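Local coordinates for protein transcription regulator, Crp family (Thermus thermophilus, PDB 4EV0) that activates transcription from its target promoters in a cAMP-dependent manner, working as a DNA-binding homodimer of the Crp family, at residues Arg145-Leu153 with Glu168-Ser176. Residues are numbered along the deposited sequence; the frame is centred on the assembly and turned at random.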
ATOM      1  N   ARG B 145      19.597  -7.836  -6.112  1.00 46.83           N
ATOM      2  CA  ARG B 145      18.928  -7.349  -7.307  1.00 45.52           C
ATOM      3  C   ARG B 145      19.752  -6.301  -8.057  1.00 44.44           C
ATOM      4  O   ARG B 145      19.780  -6.289  -9.288  1.00 41.40           O
ATOM      5  CB  ARG B 145      17.543  -6.798  -6.943  1.00 45.58           C
ATOM      6  CG  ARG B 145      16.583  -7.896  -6.514  1.00 46.63           C
ATOM      7  CD  ARG B 145      15.164  -7.429  -6.295  1.00 45.50           C
ATOM      8  NE  ARG B 145      14.371  -8.544  -5.787  1.00 51.54           N
ATOM      9  CZ  ARG B 145      13.054  -8.509  -5.600  1.00 55.18           C
ATOM     10  NH1 ARG B 145      12.363  -7.405  -5.890  1.00 52.08           N
ATOM     11  NH2 ARG B 145      12.428  -9.584  -5.120  1.00 57.11           N
ATOM     12  N   VAL B 146      20.431  -5.437  -7.310  1.00 42.67           N
ATOM     13  CA  VAL B 146      21.288  -4.433  -7.912  1.00 42.90           C
ATOM     14  C   VAL B 146      22.542  -5.082  -8.512  1.00 44.78           C
ATOM     15  O   VAL B 146      22.945  -4.732  -9.616  1.00 42.98           O
ATOM     16  CB  VAL B 146      21.617  -3.317  -6.903  1.00 44.58           C
ATOM     17  CG1 VAL B 146      22.644  -2.355  -7.467  1.00 46.30           C
ATOM     18  CG2 VAL B 146      20.323  -2.575  -6.520  1.00 44.09           C
ATOM     19  N   ALA B 147      23.121  -6.049  -7.801  1.00 46.53           N
ATOM     20  CA  ALA B 147      24.262  -6.799  -8.303  1.00 48.34           C
ATOM     21  C   ALA B 147      23.874  -7.486  -9.608  1.00 47.99           C
ATOM     22  O   ALA B 147      24.592  -7.393 -10.595  1.00 49.90           O
ATOM     23  CB  ALA B 147      24.738  -7.814  -7.274  1.00 52.99           C
ATOM     24  N   TYR B 148      22.715  -8.138  -9.624  1.00 49.48           N
ATOM     25  CA  TYR B 148      22.231  -8.834 -10.817  1.00 47.86           C
ATOM     26  C   TYR B 148      22.056  -7.892 -12.005  1.00 47.67           C
ATOM     27  O   TYR B 148      22.402  -8.243 -13.137  1.00 47.76           O
ATOM     28  CB  TYR B 148      20.896  -9.489 -10.508  1.00 45.98           C
ATOM     29  CG  TYR B 148      20.228 -10.224 -11.659  1.00 45.44           C
ATOM     30  CD1 TYR B 148      20.786 -11.384 -12.195  1.00 46.63           C
ATOM     31  CD2 TYR B 148      19.006  -9.777 -12.174  1.00 43.07           C
ATOM     32  CE1 TYR B 148      20.159 -12.072 -13.227  1.00 46.51           C
ATOM     33  CE2 TYR B 148      18.369 -10.455 -13.198  1.00 43.90           C
ATOM     34  CZ  TYR B 148      18.943 -11.605 -13.719  1.00 46.36           C
ATOM     35  OH  TYR B 148      18.297 -12.277 -14.742  1.00 47.62           O
ATOM     36  N   ALA B 149      21.504  -6.706 -11.749  1.00 46.87           N
ATOM     37  CA  ALA B 149      21.400  -5.680 -12.776  1.00 46.05           C
ATOM     38  C   ALA B 149      22.778  -5.365 -13.404  1.00 49.27           C
ATOM     39  O   ALA B 149      22.926  -5.303 -14.629  1.00 50.52           O
ATOM     40  CB  ALA B 149      20.777  -4.410 -12.191  1.00 44.78           C
ATOM     41  N   LEU B 150      23.776  -5.151 -12.550  1.00 43.04           N
ATOM     42  CA  LEU B 150      25.142  -4.893 -12.988  1.00 47.64           C
ATOM     43  C   LEU B 150      25.683  -6.089 -13.773  1.00 50.99           C
ATOM     44  O   LEU B 150      26.337  -5.929 -14.805  1.00 52.33           O
ATOM     45  CB  LEU B 150      26.024  -4.650 -11.766  1.00 50.42           C
ATOM     46  CG  LEU B 150      25.863  -3.309 -11.066  1.00 50.02           C
ATOM     47  CD1 LEU B 150      26.671  -3.262  -9.766  1.00 52.49           C
ATOM     48  CD2 LEU B 150      26.271  -2.203 -12.026  1.00 51.11           C
ATOM     49  N   LEU B 151      25.411  -7.284 -13.262  1.00 58.34           N
ATOM     50  CA  LEU B 151      25.759  -8.516 -13.956  1.00 60.42           C
ATOM     51  C   LEU B 151      25.215  -8.483 -15.386  1.00 58.84           C
ATOM     52  O   LEU B 151      25.931  -8.803 -16.341  1.00 61.04           O
ATOM     53  CB  LEU B 151      25.162  -9.700 -13.212  1.00 58.64           C
ATOM     54  CG  LEU B 151      25.948 -10.992 -13.164  1.00 65.50           C
ATOM     55  CD1 LEU B 151      25.312 -11.857 -12.102  1.00 67.04           C
ATOM     56  CD2 LEU B 151      25.932 -11.697 -14.516  1.00 65.55           C
ATOM     57  N   LYS B 152      23.954  -8.068 -15.519  1.00 57.72           N
ATOM     58  CA  LYS B 152      23.299  -7.997 -16.818  1.00 57.75           C
ATOM     59  C   LYS B 152      24.046  -7.106 -17.821  1.00 60.98           C
ATOM     60  O   LYS B 152      24.069  -7.387 -19.022  1.00 61.48           O
ATOM     61  CB  LYS B 152      21.841  -7.545 -16.664  1.00 53.38           C
ATOM     62  CG  LYS B 152      20.854  -8.706 -16.704  1.00 55.26           C
ATOM     63  CD  LYS B 152      19.587  -8.437 -15.904  1.00 50.85           C
ATOM     64  CE  LYS B 152      18.557  -7.733 -16.758  1.00 53.94           C
ATOM     65  NZ  LYS B 152      17.246  -7.666 -16.062  1.00 53.35           N
ATOM     66  N   LEU B 153      24.645  -6.026 -17.324  1.00 46.77           N
ATOM     67  CA  LEU B 153      25.440  -5.127 -18.160  1.00 50.02           C
ATOM     68  C   LEU B 153      26.773  -5.775 -18.511  1.00 56.47           C
ATOM     69  O   LEU B 153      27.235  -5.677 -19.634  1.00 57.65           O
ATOM     70  CB  LEU B 153      25.696  -3.797 -17.449  1.00 50.27           C
ATOM     71  CG  LEU B 153      24.483  -2.924 -17.104  1.00 47.33           C
ATOM     72  CD1 LEU B 153      24.918  -1.709 -16.295  1.00 46.86           C
ATOM     73  CD2 LEU B 153      23.724  -2.487 -18.355  1.00 46.67           C
ATOM     74  N   GLU B 168      19.008   4.815 -13.984  1.00 52.00           N
ATOM     75  CA  GLU B 168      18.862   3.847 -15.070  1.00 52.20           C
ATOM     76  C   GLU B 168      19.112   2.437 -14.538  1.00 51.02           C
ATOM     77  O   GLU B 168      18.536   1.447 -15.003  1.00 49.66           O
ATOM     78  CB  GLU B 168      19.837   4.156 -16.214  1.00 51.78           C
ATOM     79  CG  GLU B 168      19.922   5.632 -16.590  1.00 54.59           C
ATOM     80  CD  GLU B 168      20.868   5.883 -17.768  1.00 58.67           C
ATOM     81  OE1 GLU B 168      22.000   6.372 -17.539  1.00 59.84           O
ATOM     82  OE2 GLU B 168      20.477   5.593 -18.927  1.00 60.52           O
ATOM     83  N   LEU B 169      19.997   2.363 -13.556  1.00 47.28           N
ATOM     84  CA  LEU B 169      20.283   1.115 -12.882  1.00 46.00           C
ATOM     85  C   LEU B 169      19.087   0.719 -11.994  1.00 46.24           C
ATOM     86  O   LEU B 169      18.777  -0.476 -11.847  1.00 44.22           O
ATOM     87  CB  LEU B 169      21.552   1.312 -12.061  1.00 46.99           C
ATOM     88  CG  LEU B 169      22.363   0.119 -11.618  1.00 47.94           C
ATOM     89  CD1 LEU B 169      22.455  -0.895 -12.737  1.00 47.78           C
ATOM     90  CD2 LEU B 169      23.716   0.668 -11.244  1.00 52.77           C
ATOM     91  N   ALA B 170      18.414   1.716 -11.417  1.00 50.34           N
ATOM     92  CA  ALA B 170      17.246   1.456 -10.582  1.00 52.82           C
ATOM     93  C   ALA B 170      16.083   0.922 -11.427  1.00 54.10           C
ATOM     94  O   ALA B 170      15.344   0.016 -11.014  1.00 55.08           O
ATOM     95  CB  ALA B 170      16.830   2.719  -9.810  1.00 54.25           C
ATOM     96  N   ALA B 171      15.920   1.489 -12.615  1.00 54.29           N
ATOM     97  CA  ALA B 171      14.909   1.003 -13.538  1.00 56.89           C
ATOM     98  C   ALA B 171      15.244  -0.431 -13.938  1.00 53.30           C
ATOM     99  O   ALA B 171      14.359  -1.278 -14.051  1.00 55.29           O
ATOM    100  CB  ALA B 171      14.819   1.918 -14.772  1.00 54.62           C
ATOM    101  N   LEU B 172      16.523  -0.696 -14.149  1.00 55.64           N
ATOM    102  CA  LEU B 172      16.962  -2.039 -14.505  1.00 55.52           C
ATOM    103  C   LEU B 172      16.640  -3.031 -13.394  1.00 54.55           C
ATOM    104  O   LEU B 172      16.037  -4.067 -13.654  1.00 54.80           O
ATOM    105  CB  LEU B 172      18.462  -2.060 -14.813  1.00 56.48           C
ATOM    106  CG  LEU B 172      18.919  -2.777 -16.088  1.00 57.79           C
ATOM    107  CD1 LEU B 172      19.904  -3.903 -15.781  1.00 57.39           C
ATOM    108  CD2 LEU B 172      17.728  -3.311 -16.876  1.00 58.91           C
ATOM    109  N   ALA B 173      17.009  -2.690 -12.160  1.00 62.03           N
ATOM    110  CA  ALA B 173      16.862  -3.602 -11.018  1.00 62.46           C
ATOM    111  C   ALA B 173      15.462  -3.643 -10.398  1.00 65.37           C
ATOM    112  O   ALA B 173      15.126  -4.592  -9.689  1.00 63.81           O
ATOM    113  CB  ALA B 173      17.897  -3.281  -9.954  1.00 62.67           C
ATOM    114  N   GLY B 174      14.650  -2.620 -10.660  1.00 65.32           N
ATOM    115  CA  GLY B 174      13.308  -2.539 -10.096  1.00 65.94           C
ATOM    116  C   GLY B 174      13.312  -2.070  -8.652  1.00 69.75           C
ATOM    117  O   GLY B 174      12.501  -2.506  -7.831  1.00 74.52           O
ATOM    118  N   THR B 175      14.242  -1.179  -8.334  1.00 55.48           N
ATOM    119  CA  THR B 175      14.338  -0.611  -6.998  1.00 56.48           C
ATOM    120  C   THR B 175      14.322   0.888  -7.174  1.00 58.97           C
ATOM    121  O   THR B 175      14.283   1.377  -8.313  1.00 57.77           O
ATOM    122  CB  THR B 175      15.665  -0.978  -6.321  1.00 55.52           C
ATOM    123  OG1 THR B 175      16.712  -0.165  -6.871  1.00 53.38           O
ATOM    124  CG2 THR B 175      16.004  -2.470  -6.526  1.00 50.74           C
ATOM    125  N   SER B 176      14.365   1.623  -6.065  1.00 63.47           N
ATOM    126  CA  SER B 176      14.418   3.080  -6.137  1.00 66.11           C
ATOM    127  C   SER B 176      15.840   3.549  -6.436  1.00 64.23           C
ATOM    128  O   SER B 176      16.809   2.800  -6.237  1.00 60.28           O
ATOM    129  CB  SER B 176      13.940   3.708  -4.831  1.00 70.34           C
ATOM    130  OG  SER B 176      14.939   3.631  -3.836  1.00 72.55           O
TER
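In the winged helix-turn-helix domain, the first helix of the predicted DNA-binding motif, 166-173, packs across helix 139-154 through A149 and A173. The short helix segments run nearly perpendicular (104°), their axes 8.9 Å apart at closest approach. Two alanines face each other at the crossing: A149 CB lies 3.8 Å from A173 CB, and the methyl of A173 also rests 3.6 Å from the backbone O of R145. L172 CD1 reaches 3.7 Å from A149 CB and lies next to A149 O, while the aliphatic CE of K152 is 4.2 Å from L172 CD1. With CG anti to its backbone N (chi1 -160°), L169 brings CD1 to 3.9 Å from A149 CB, and its CD2 meets L150 CD2 at 3.9 Å, the two side chains crossing at about a right angle. V146 CG2 lies 4.3 Å from both A173 CB and T175 CG2, and the V146 side chain also packs on V180 and V183 of helix 177-189, joining the second helix of the motif to the same core. The side-chain contacts are essentially apolar, methyls also resting on two carbonyl oxygens, so shape and van der Waals contact, not directional bonds, probably hold the helices together.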